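HAD superfamily hydrolase (Brucella suis biovar 1, PDB 6NQ4) probably acts as a phosphatase of the haloacid dehalogenase-like superfamily, with a sodium ion bound in the crystal at its aspartate-lined metal site. Local coordinates at residues 46-51 and 86-91; 147-152 and 175-180. One frame throughout, in Å; residues are numbered along the deposited sequence.

Overall arrangement
The two contacts lie in the two halves of a haloacid dehalogenase-like chain. Interaction 1 belongs to the six-stranded parallel sheet with its helices: it sets the loop after strand 38-41 against the end of helix 81-90. Interaction 2 joins two neighbouring strands inside the separate five-stranded parallel sheet, probably the cap domain, as in related enzymes. Their centres are 24 Å apart, their nearest atoms about 12 Å, and they do not touch; along the chain one closes before the other opens. The sodium ion, bound at Asp42, Trp44 and Asp246, lies about 9 Å from the side chain of His48 in interaction 1, whose ring packs edge-to-face with Trp44, beside the metal site.

Interaction 1: residues 46-51 and 86-91; sequences VVHNGE and AQMSLL
Leu91 presses its CD1 methyl onto one face of the His48 imidazole in a CH-pi contact, 3.6 Å from the ring centroid and 13° off the ring normal. This is the tight part of the contact. His48 CG sits between its own backbone N and carbonyl carbon (chi1 71°), which turns the ring toward the helix, and Gly50 N fixes its rotation by donating to ND1 in the ring plane at 2.9 Å. At the ring's edge Met88 CG comes to 3.8 Å from CD2 of His48, while the other Leu91 methyl, CD2, lies 3.3 Å from Glu51 O.

The looser side runs through water. One water links His48 NE2 to Gln87 OE1, 2.9 Å from each; OE1 also accepts from Arg79. A second accepts from Gln87 NE2 and donates to Gly50 O, two atoms 4.3 Å apart. In the loop itself Asn49 OD1 closes an Asx turn on Glu51 N, and the Glu51 carboxylate forms a salt bridge with Arg191.

The contact thus joins the last turn of helix 81-90, and Leu91 just past it, to the loop between strand 38-41 and helix 55-66, with Trp44 edge-to-face with His48 and strand 185-188 touching Asn49 and Glu51.

Interaction 2: residues 147-152 and 175-180; sequences VVCTGL and LPFICA
Val147 and Phe177 open a parallel pairing in which strands 146-149 and 177-179 lie side by side as the two strands of a beta-alpha-beta unit whose helix is 164-172. The axes of the short segments 147-149 and 177-179 come within 4.6 Å, at 21° to each other, and the register continues through Val148 with Ile178 and Cys149 with Cys179.

Backbone hydrogen bonds alternate in the parallel manner. Val147 uses both its polar groups, N to Pro176 O and O from Ile178 N; Cys149 repeats this with N to Ile178 O (2.8 Å) and O from Ala180 N, carrying the pairing just past the strand ends. Between them the CA of Val148 makes a weaker CA-H...O contact with Ile178 O.

Apolar packing differs on the two faces. On the side of Val148 and Ile178 the two side chains run alongside each other, Val148 CG2 lying 4.1 Å from Ile178 CD1, and helix 104-114 covers them. On the side of Val147, Cys149 and Phe177, the Val147 methyls divide: CG2 meets Leu175 CD1 at 4.0 Å, and CG1 meets Phe177 CD2 at 3.9 Å. Helix 196-205 packs over this face, with Tyr203 stacked on Phe177 and Leu199 touching Cys149.

The aromatic contact reaches diagonally across the pairing. Phe177 CG stands anti to its backbone N (chi1 -172°), which lifts the ring off the sheet and carries it forward in the chain direction; its CZ lies 3.4 Å from Cys149 CB, and Cys149 SG approaches obliquely, 5.0 Å from the ring centroid.

Interaction 1: residues 46-51 and 86-91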
loop_
_atom_site.group_PDB
_atom_site.type_symbol
_atom_site.label_atom_id
_atom_site.label_comp_id
_atom_site.label_asym_id
_atom_site.label_seq_id
_atom_site.Cartn_x
_atom_site.Cartn_y
_atom_site.Cartn_z
ATOM N N VAL A 46 2.034 -9.026 -6.585
ATOM C CA VAL A 46 2.507 -8.739 -7.934
ATOM C C VAL A 46 3.995 -9.043 -8.023
ATOM O O VAL A 46 4.435 -9.745 -8.941
ATOM C CB VAL A 46 2.183 -7.285 -8.333
ATOM C CG1 VAL A 46 2.859 -6.935 -9.663
ATOM C CG2 VAL A 46 0.659 -7.084 -8.418
ATOM N N VAL A 47 4.781 -8.520 -7.075
ATOM C CA VAL A 47 6.222 -8.782 -7.006
ATOM C C VAL A 47 6.539 -9.932 -6.051
ATOM O O VAL A 47 7.445 -10.741 -6.310
ATOM C CB VAL A 47 6.965 -7.488 -6.601
ATOM C CG1 VAL A 47 8.445 -7.772 -6.319
ATOM C CG2 VAL A 47 6.794 -6.416 -7.670
ATOM N N HIS A 48 5.830 -10.008 -4.928
ATOM C CA HIS A 48 6.034 -11.082 -3.957
ATOM C C HIS A 48 4.768 -11.233 -3.130
ATOM O O HIS A 48 3.844 -10.418 -3.232
ATOM C CB HIS A 48 7.300 -10.879 -3.095
ATOM C CG HIS A 48 7.220 -9.767 -2.088
ATOM N ND1 HIS A 48 6.439 -9.840 -0.955
ATOM C CD2 HIS A 48 7.893 -8.588 -2.007
ATOM C CE1 HIS A 48 6.619 -8.750 -0.228
ATOM N NE2 HIS A 48 7.497 -7.977 -0.843
ATOM N N ASN A 49 4.711 -12.311 -2.330
ATOM C CA ASN A 49 3.553 -12.565 -1.470
ATOM C C ASN A 49 3.913 -12.599 0.007
ATOM O O ASN A 49 3.187 -13.187 0.821
ATOM C CB ASN A 49 2.831 -13.849 -1.877
ATOM C CG ASN A 49 3.693 -15.085 -1.674
ATOM O OD1 ASN A 49 4.752 -15.035 -1.044
ATOM N ND2 ASN A 49 3.237 -16.207 -2.202
ATOM N N GLY A 50 5.014 -11.965 0.384
ATOM C CA GLY A 50 5.453 -11.974 1.762
ATOM C C GLY A 50 6.279 -13.174 2.150
ATOM O O GLY A 50 6.956 -13.135 3.189
ATOM N N GLU A 51 6.236 -14.259 1.359
ATOM C CA GLU A 51 7.037 -15.450 1.632
ATOM C C GLU A 51 7.933 -15.881 0.472
ATOM O O GLU A 51 9.020 -16.417 0.725
ATOM C CB GLU A 51 6.131 -16.595 2.112
ATOM C CG GLU A 51 5.481 -16.242 3.456
ATOM C CD GLU A 51 4.742 -17.376 4.137
ATOM O OE1 GLU A 51 4.455 -18.414 3.497
ATOM O OE2 GLU A 51 4.438 -17.201 5.339
ATOM N N ALA A 86 14.360 -3.924 2.588
ATOM C CA ALA A 86 15.084 -5.026 3.221
ATOM C C ALA A 86 14.316 -6.334 3.094
ATOM O O ALA A 86 14.899 -7.388 2.797
ATOM C CB ALA A 86 15.332 -4.706 4.692
ATOM N N GLN A 87 13.001 -6.283 3.301
ATOM C CA GLN A 87 12.202 -7.494 3.171
ATOM C C GLN A 87 12.237 -8.028 1.742
ATOM O O GLN A 87 12.377 -9.244 1.534
ATOM C CB GLN A 87 10.779 -7.231 3.625
ATOM C CG GLN A 87 9.887 -8.417 3.390
ATOM C CD GLN A 87 8.490 -8.115 3.835
ATOM O OE1 GLN A 87 8.020 -6.983 3.679
ATOM N NE2 GLN A 87 7.798 -9.121 4.382
ATOM N N MET A 88 12.131 -7.140 0.743
ATOM C CA MET A 88 12.235 -7.575 -0.646
ATOM C C MET A 88 13.571 -8.251 -0.909
ATOM O O MET A 88 13.630 -9.264 -1.615
ATOM C CB MET A 88 12.073 -6.381 -1.589
ATOM C CG MET A 88 10.634 -5.906 -1.730
ATOM S SD MET A 88 10.425 -4.856 -3.171
ATOM C CE MET A 88 11.523 -3.560 -2.746
ATOM N N SER A 89 14.664 -7.685 -0.382
ATOM C CA SER A 89 15.981 -8.297 -0.572
ATOM C C SER A 89 16.027 -9.695 0.030
ATOM O O SER A 89 16.551 -10.627 -0.592
ATOM C CB SER A 89 17.069 -7.403 0.033
ATOM O OG SER A 89 17.160 -6.211 -0.717
ATOM N N LEU A 90 15.490 -9.855 1.248
ATOM C CA LEU A 90 15.439 -11.178 1.877
ATOM C C LEU A 90 14.630 -12.167 1.043
ATOM O O LEU A 90 14.956 -13.361 1.023
ATOM C CB LEU A 90 14.880 -11.052 3.302
ATOM C CG LEU A 90 15.926 -10.502 4.295
ATOM C CD1 LEU A 90 15.224 -9.792 5.430
ATOM C CD2 LEU A 90 16.763 -11.640 4.858
ATOM N N LEU A 91 13.604 -11.688 0.328
ATOM C CA LEU A 91 12.775 -12.526 -0.533
ATOM C C LEU A 91 13.361 -12.709 -1.931
ATOM O O LEU A 91 12.731 -13.357 -2.765
ATOM C CB LEU A 91 11.364 -11.927 -0.620
ATOM C CG LEU A 91 10.588 -11.941 0.692
ATOM C CD1 LEU A 91 9.262 -11.199 0.573
ATOM C CD2 LEU A 91 10.380 -13.402 1.135
HETATM O O HOH W 1 8.677 -6.042 1.028
HETATM O O HOH W 2 9.059 -11.634 4.814
#

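Interaction 2: residues 147-152 and 175-180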
loop_
_atom_site.group_PDB
_atom_site.type_symbol
_atom_site.label_atom_id
_atom_site.label_comp_id
_atom_site.label_asym_id
_atom_site.label_seq_id
_atom_site.Cartn_x
_atom_site.Cartn_y
_atom_site.Cartn_z
ATOM N N VAL A 147 -4.954 8.335 17.547
ATOM C CA VAL A 147 -4.661 6.926 17.308
ATOM C C VAL A 147 -3.917 6.802 15.986
ATOM O O VAL A 147 -4.264 7.470 15.008
ATOM C CB VAL A 147 -5.964 6.101 17.252
ATOM C CG1 VAL A 147 -5.648 4.650 16.956
ATOM C CG2 VAL A 147 -6.738 6.233 18.556
ATOM N N VAL A 148 -2.905 5.935 15.948
ATOM C CA VAL A 148 -2.270 5.528 14.696
ATOM C C VAL A 148 -2.360 4.022 14.609
ATOM O O VAL A 148 -1.904 3.311 15.517
ATOM C CB VAL A 148 -0.814 6.003 14.608
ATOM C CG1 VAL A 148 -0.160 5.498 13.321
ATOM C CG2 VAL A 148 -0.754 7.537 14.662
ATOM N N CYS A 149 -2.949 3.531 13.528
ATOM C CA CYS A 149 -3.126 2.102 13.331
ATOM C C CYS A 149 -2.282 1.672 12.144
ATOM O O CYS A 149 -2.570 2.032 10.993
ATOM C CB CYS A 149 -4.596 1.780 13.100
ATOM S SG CYS A 149 -4.903 0.025 12.829
ATOM N N THR A 150 -1.245 0.891 12.426
ATOM C CA THR A 150 -0.431 0.294 11.373
ATOM C C THR A 150 -0.873 -1.120 11.033
ATOM O O THR A 150 -0.513 -1.616 9.966
ATOM C CB THR A 150 1.040 0.243 11.797
ATOM O OG1 THR A 150 1.156 -0.530 13.002
ATOM C CG2 THR A 150 1.596 1.644 12.018
ATOM N N GLY A 151 -1.657 -1.767 11.896
ATOM C CA GLY A 151 -2.066 -3.146 11.683
ATOM C C GLY A 151 -2.658 -3.705 12.963
ATOM O O GLY A 151 -2.949 -2.965 13.897
ATOM N N LEU A 152 -2.826 -5.016 12.999
ATOM C CA LEU A 152 -3.290 -5.649 14.229
ATOM C C LEU A 152 -2.085 -5.957 15.127
ATOM O O LEU A 152 -0.956 -6.103 14.654
ATOM C CB LEU A 152 -4.081 -6.934 13.922
ATOM C CG LEU A 152 -5.521 -6.781 13.412
ATOM C CD1 LEU A 152 -5.623 -6.022 12.083
ATOM C CD2 LEU A 152 -6.153 -8.168 13.300
ATOM N N LEU A 175 -11.566 10.273 19.186
ATOM C CA LEU A 175 -10.162 10.368 18.806
ATOM C C LEU A 175 -10.010 10.234 17.292
ATOM O O LEU A 175 -10.679 9.410 16.668
ATOM C CB LEU A 175 -9.340 9.275 19.496
ATOM C CG LEU A 175 -9.336 9.316 21.031
ATOM C CD1 LEU A 175 -8.341 8.320 21.601
ATOM C CD2 LEU A 175 -9.028 10.714 21.543
ATOM N N PRO A 176 -9.135 11.019 16.680
ATOM C CA PRO A 176 -8.850 10.820 15.259
ATOM C C PRO A 176 -8.014 9.564 15.082
ATOM O O PRO A 176 -7.180 9.220 15.928
ATOM C CB PRO A 176 -8.057 12.076 14.878
ATOM C CG PRO A 176 -7.408 12.512 16.147
ATOM C CD PRO A 176 -8.348 12.123 17.267
ATOM N N PHE A 177 -8.250 8.872 13.970
ATOM C CA PHE A 177 -7.689 7.542 13.715
ATOM C C PHE A 177 -6.913 7.597 12.405
ATOM O O PHE A 177 -7.514 7.618 11.330
ATOM C CB PHE A 177 -8.854 6.554 13.619
ATOM C CG PHE A 177 -8.482 5.080 13.547
ATOM C CD1 PHE A 177 -8.036 4.497 12.363
ATOM C CD2 PHE A 177 -8.707 4.256 14.645
ATOM C CE1 PHE A 177 -7.769 3.122 12.292
ATOM C CE2 PHE A 177 -8.437 2.890 14.584
ATOM C CZ PHE A 177 -7.968 2.325 13.408
ATOM N N ILE A 178 -5.582 7.627 12.478
ATOM C CA ILE A 178 -4.743 7.587 11.279
ATOM C C ILE A 178 -4.548 6.125 10.886
ATOM O O ILE A 178 -4.112 5.306 11.705
ATOM C CB ILE A 178 -3.389 8.269 11.526
ATOM C CG1 ILE A 178 -3.573 9.761 11.739
ATOM C CG2 ILE A 178 -2.447 8.040 10.374
ATOM C CD1 ILE A 178 -2.321 10.452 12.256
ATOM N N CYS A 179 -4.892 5.787 9.643
ATOM C CA CYS A 179 -4.729 4.433 9.125
ATOM C C CYS A 179 -3.508 4.423 8.216
ATOM O O CYS A 179 -3.511 5.085 7.170
ATOM C CB CYS A 179 -5.964 4.011 8.327
ATOM S SG CYS A 179 -5.777 2.401 7.503
ATOM N N ALA A 180 -2.481 3.653 8.598
ATOM C CA ALA A 180 -1.236 3.617 7.828
ATOM C C ALA A 180 -1.247 2.609 6.680
ATOM O O ALA A 180 -0.282 2.564 5.906
ATOM C CB ALA A 180 -0.030 3.333 8.739
#